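Local coordinates for protein probable LacI-family transcriptional regulator (Corynebacterium glutamicum ATCC 13032, PDB 3BIL) that probably binds specific DNA sites as a transcription regulator of the LacI family, with a periplasmic-binding-protein-like domain following an N-terminal DNA-binding region, at residues P288-D293 with L327-S332. Residues are numbered along the deposited sequence; the frame is centred on the assembly and turned at random.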
ATOM      1  N   PRO A 288      -0.444  -0.270  19.921  1.00 44.78           N
ATOM      2  CA  PRO A 288      -1.130   0.130  18.711  1.00 43.37           C
ATOM      3  C   PRO A 288      -1.364   1.640  18.672  1.00 38.26           C
ATOM      4  O   PRO A 288      -1.381   2.286  19.721  1.00 34.11           O
ATOM      5  CB  PRO A 288      -2.432  -0.668  18.790  1.00 46.90           C
ATOM      6  CG  PRO A 288      -2.026  -1.900  19.598  1.00 45.23           C
ATOM      7  CD  PRO A 288      -1.181  -1.310  20.659  1.00 44.18           C
ATOM      8  N   LEU A 289      -1.524   2.186  17.467  1.00 30.69           N
ATOM      9  CA  LEU A 289      -1.565   3.607  17.290  1.00 33.14           C
ATOM     10  C   LEU A 289      -2.969   4.158  17.323  1.00 32.76           C
ATOM     11  O   LEU A 289      -3.799   3.769  16.529  1.00 36.47           O
ATOM     12  CB  LEU A 289      -0.942   3.994  15.956  1.00 31.48           C
ATOM     13  CG  LEU A 289       0.367   4.730  15.878  1.00 33.11           C
ATOM     14  CD1 LEU A 289       1.502   3.876  16.442  1.00 34.64           C
ATOM     15  CD2 LEU A 289       0.564   4.999  14.419  1.00 31.51           C
ATOM     16  N   THR A 290      -3.212   5.114  18.209  1.00 27.60           N
ATOM     17  CA  THR A 290      -4.369   5.936  18.072  1.00 22.32           C
ATOM     18  C   THR A 290      -4.289   6.645  16.697  1.00 20.24           C
ATOM     19  O   THR A 290      -3.300   7.248  16.358  1.00 26.96           O
ATOM     20  CB  THR A 290      -4.444   6.886  19.254  1.00 22.67           C
ATOM     21  OG1 THR A 290      -4.479   6.124  20.479  1.00 27.84           O
ATOM     22  CG2 THR A 290      -5.697   7.760  19.169  1.00 22.56           C
ATOM     23  N   VAL A 291      -5.340   6.583  15.907  1.00 17.37           N
ATOM     24  CA  VAL A 291      -5.327   7.196  14.592  1.00 12.81           C
ATOM     25  C   VAL A 291      -6.691   7.806  14.298  1.00 24.39           C
ATOM     26  O   VAL A 291      -7.700   7.490  14.948  1.00 25.12           O
ATOM     27  CB  VAL A 291      -5.048   6.174  13.437  1.00 15.33           C
ATOM     28  CG1 VAL A 291      -3.558   5.630  13.449  1.00  8.10           C
ATOM     29  CG2 VAL A 291      -6.060   5.013  13.422  1.00  7.79           C
ATOM     30  N   ILE A 292      -6.699   8.676  13.292  1.00 28.34           N
ATOM     31  CA  ILE A 292      -7.887   9.291  12.802  1.00 28.55           C
ATOM     32  C   ILE A 292      -8.317   8.551  11.557  1.00 28.18           C
ATOM     33  O   ILE A 292      -7.596   8.477  10.578  1.00 32.26           O
ATOM     34  CB  ILE A 292      -7.676  10.806  12.597  1.00 30.16           C
ATOM     35  CG1 ILE A 292      -7.544  11.475  13.981  1.00 28.38           C
ATOM     36  CG2 ILE A 292      -8.845  11.416  11.818  1.00 28.45           C
ATOM     37  CD1 ILE A 292      -7.187  12.953  13.908  1.00 26.44           C
ATOM     38  N   ASP A 293      -9.486   7.943  11.622  1.00 27.01           N
ATOM     39  CA  ASP A 293      -9.974   7.185  10.502  1.00 27.18           C
ATOM     40  C   ASP A 293     -10.856   8.096   9.649  1.00 29.63           C
ATOM     41  O   ASP A 293     -11.631   8.888  10.158  1.00 36.45           O
ATOM     42  CB  ASP A 293     -10.709   5.927  11.004  1.00 31.50           C
ATOM     43  CG  ASP A 293     -11.548   5.225   9.914  1.00 34.93           C
ATOM     44  OD1 ASP A 293     -11.373   5.486   8.717  1.00 37.01           O
ATOM     45  OD2 ASP A 293     -12.402   4.395  10.250  1.00 41.83           O
ATOM     46  N   LEU A 327     -12.023   9.234  15.600  1.00 23.16           N
ATOM     47  CA  LEU A 327     -10.847   8.804  16.372  1.00 20.53           C
ATOM     48  C   LEU A 327     -10.967   7.341  16.891  1.00 24.55           C
ATOM     49  O   LEU A 327     -11.820   7.047  17.722  1.00 26.84           O
ATOM     50  CB  LEU A 327     -10.639   9.747  17.555  1.00 18.74           C
ATOM     51  CG  LEU A 327      -9.390   9.509  18.394  1.00 23.10           C
ATOM     52  CD1 LEU A 327      -8.151   9.988  17.643  1.00 26.62           C
ATOM     53  CD2 LEU A 327      -9.498  10.299  19.684  1.00 27.34           C
ATOM     54  N   ILE A 328     -10.099   6.447  16.403  1.00 19.87           N
ATOM     55  CA  ILE A 328      -9.942   5.112  16.904  1.00 20.23           C
ATOM     56  C   ILE A 328      -8.938   5.163  18.077  1.00 21.20           C
ATOM     57  O   ILE A 328      -7.739   5.331  17.873  1.00 33.10           O
ATOM     58  CB  ILE A 328      -9.418   4.161  15.773  1.00 23.38           C
ATOM     59  CG1 ILE A 328     -10.121   4.404  14.434  1.00 28.37           C
ATOM     60  CG2 ILE A 328      -9.522   2.686  16.158  1.00 28.59           C
ATOM     61  CD1 ILE A 328     -11.635   4.339  14.431  1.00 27.02           C
ATOM     62  N   HIS A 329      -9.426   5.017  19.290  1.00 20.74           N
ATOM     63  CA  HIS A 329      -8.566   5.060  20.468  0.50 25.48           C
ATOM     64  C   HIS A 329      -7.868   3.722  20.645  1.00 27.35           C
ATOM     65  O   HIS A 329      -8.507   2.675  20.813  1.00 33.05           O
ATOM     66  CB  HIS A 329      -9.365   5.446  21.730  0.50 28.60           C
ATOM     67  CG  HIS A 329      -8.517   5.945  22.867  0.50 32.40           C
ATOM     68  ND1 HIS A 329      -9.043   6.638  23.937  0.50 31.86           N
ATOM     69  CD2 HIS A 329      -7.188   5.832  23.107  0.50 31.46           C
ATOM     70  CE1 HIS A 329      -8.075   6.932  24.783  0.50 32.77           C
ATOM     71  NE2 HIS A 329      -6.940   6.453  24.304  0.50 31.29           N
ATOM     72  N   ARG A 330      -6.538   3.769  20.563  1.00 27.62           N
ATOM     73  CA  ARG A 330      -5.736   2.583  20.785  1.00 24.08           C
ATOM     74  C   ARG A 330      -4.796   2.829  21.950  1.00 28.93           C
ATOM     75  O   ARG A 330      -5.271   3.253  23.002  1.00 28.22           O
ATOM     76  CB  ARG A 330      -5.017   2.165  19.553  1.00 24.98           C
ATOM     77  CG  ARG A 330      -5.958   1.899  18.395  1.00 26.52           C
ATOM     78  CD  ARG A 330      -5.317   0.829  17.500  1.00 23.47           C
ATOM     79  NE  ARG A 330      -6.108   0.591  16.304  1.00 18.51           N
ATOM     80  CZ  ARG A 330      -5.824   1.028  15.098  1.00 19.41           C
ATOM     81  NH1 ARG A 330      -4.715   1.721  14.870  1.00 27.84           N
ATOM     82  NH2 ARG A 330      -6.642   0.737  14.105  1.00 21.95           N
ATOM     83  N   GLU A 331      -3.494   2.581  21.807  1.00 32.29           N
ATOM     84  CA  GLU A 331      -2.614   2.748  22.978  1.00 36.82           C
ATOM     85  C   GLU A 331      -1.337   3.623  22.859  1.00 38.95           C
ATOM     86  O   GLU A 331      -0.359   3.384  23.571  1.00 39.94           O
ATOM     87  CB  GLU A 331      -2.269   1.385  23.568  1.00 44.85           C
ATOM     88  CG  GLU A 331      -3.227   0.935  24.682  1.00 56.69           C
ATOM     89  CD  GLU A 331      -4.261  -0.112  24.234  1.00 61.03           C
ATOM     90  OE1 GLU A 331      -5.434  -0.021  24.697  1.00 64.07           O
ATOM     91  OE2 GLU A 331      -3.891  -1.022  23.438  1.00 60.26           O
ATOM     92  N   SER A 332      -1.349   4.648  22.005  1.00 36.00           N
ATOM     93  CA  SER A 332      -0.140   5.449  21.766  1.00 29.66           C
ATOM     94  C   SER A 332      -0.092   6.844  22.459  1.00 35.65           C
ATOM     95  O   SER A 332       0.696   7.708  22.065  1.00 37.98           O
ATOM     96  CB  SER A 332       0.092   5.577  20.266  1.00 28.22           C
ATOM     97  OG  SER A 332      -1.060   6.006  19.568  1.00 28.03           O
TER
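Two neighbouring antiparallel strands, 291-293 and the end of 322-328, meet here in the periplasmic-binding-protein-like part of the chain, and side chains continue the pairing past Ile328. Val291 and Ile328 form a hydrogen-bonded pair: Ile328 N reaches Val291 O at 3.0 Å, nearly in line with the C=O, while the return bond is weak. Next to this pair, Thr290 uses its side chain: its OG1, anti to the carbonyl carbon (chi1 -58°), accepts Arg330 N at 3.1 Å, and its methyl CG2 lies 3.6 Å from Leu327 CD1; a branched residue with one polar and one apolar arm suits this spot. Ser332 OG accepts Thr290 N at 2.7 Å and also bonds to Val273 O, so a small hydroxyl links three chain segments. Pro288, with no N-H to give, offers its O to Glu331 N (3.0 Å) and its CB to Arg330 CD. The long, flexible Arg330 lays its aliphatic part along Leu289 O, which NH1 grips only weakly. Apolar Ile292 and Leu327 share the face covered by helix 169-181, and strand 272-276 flanks 291-293 on the side away from 322-328.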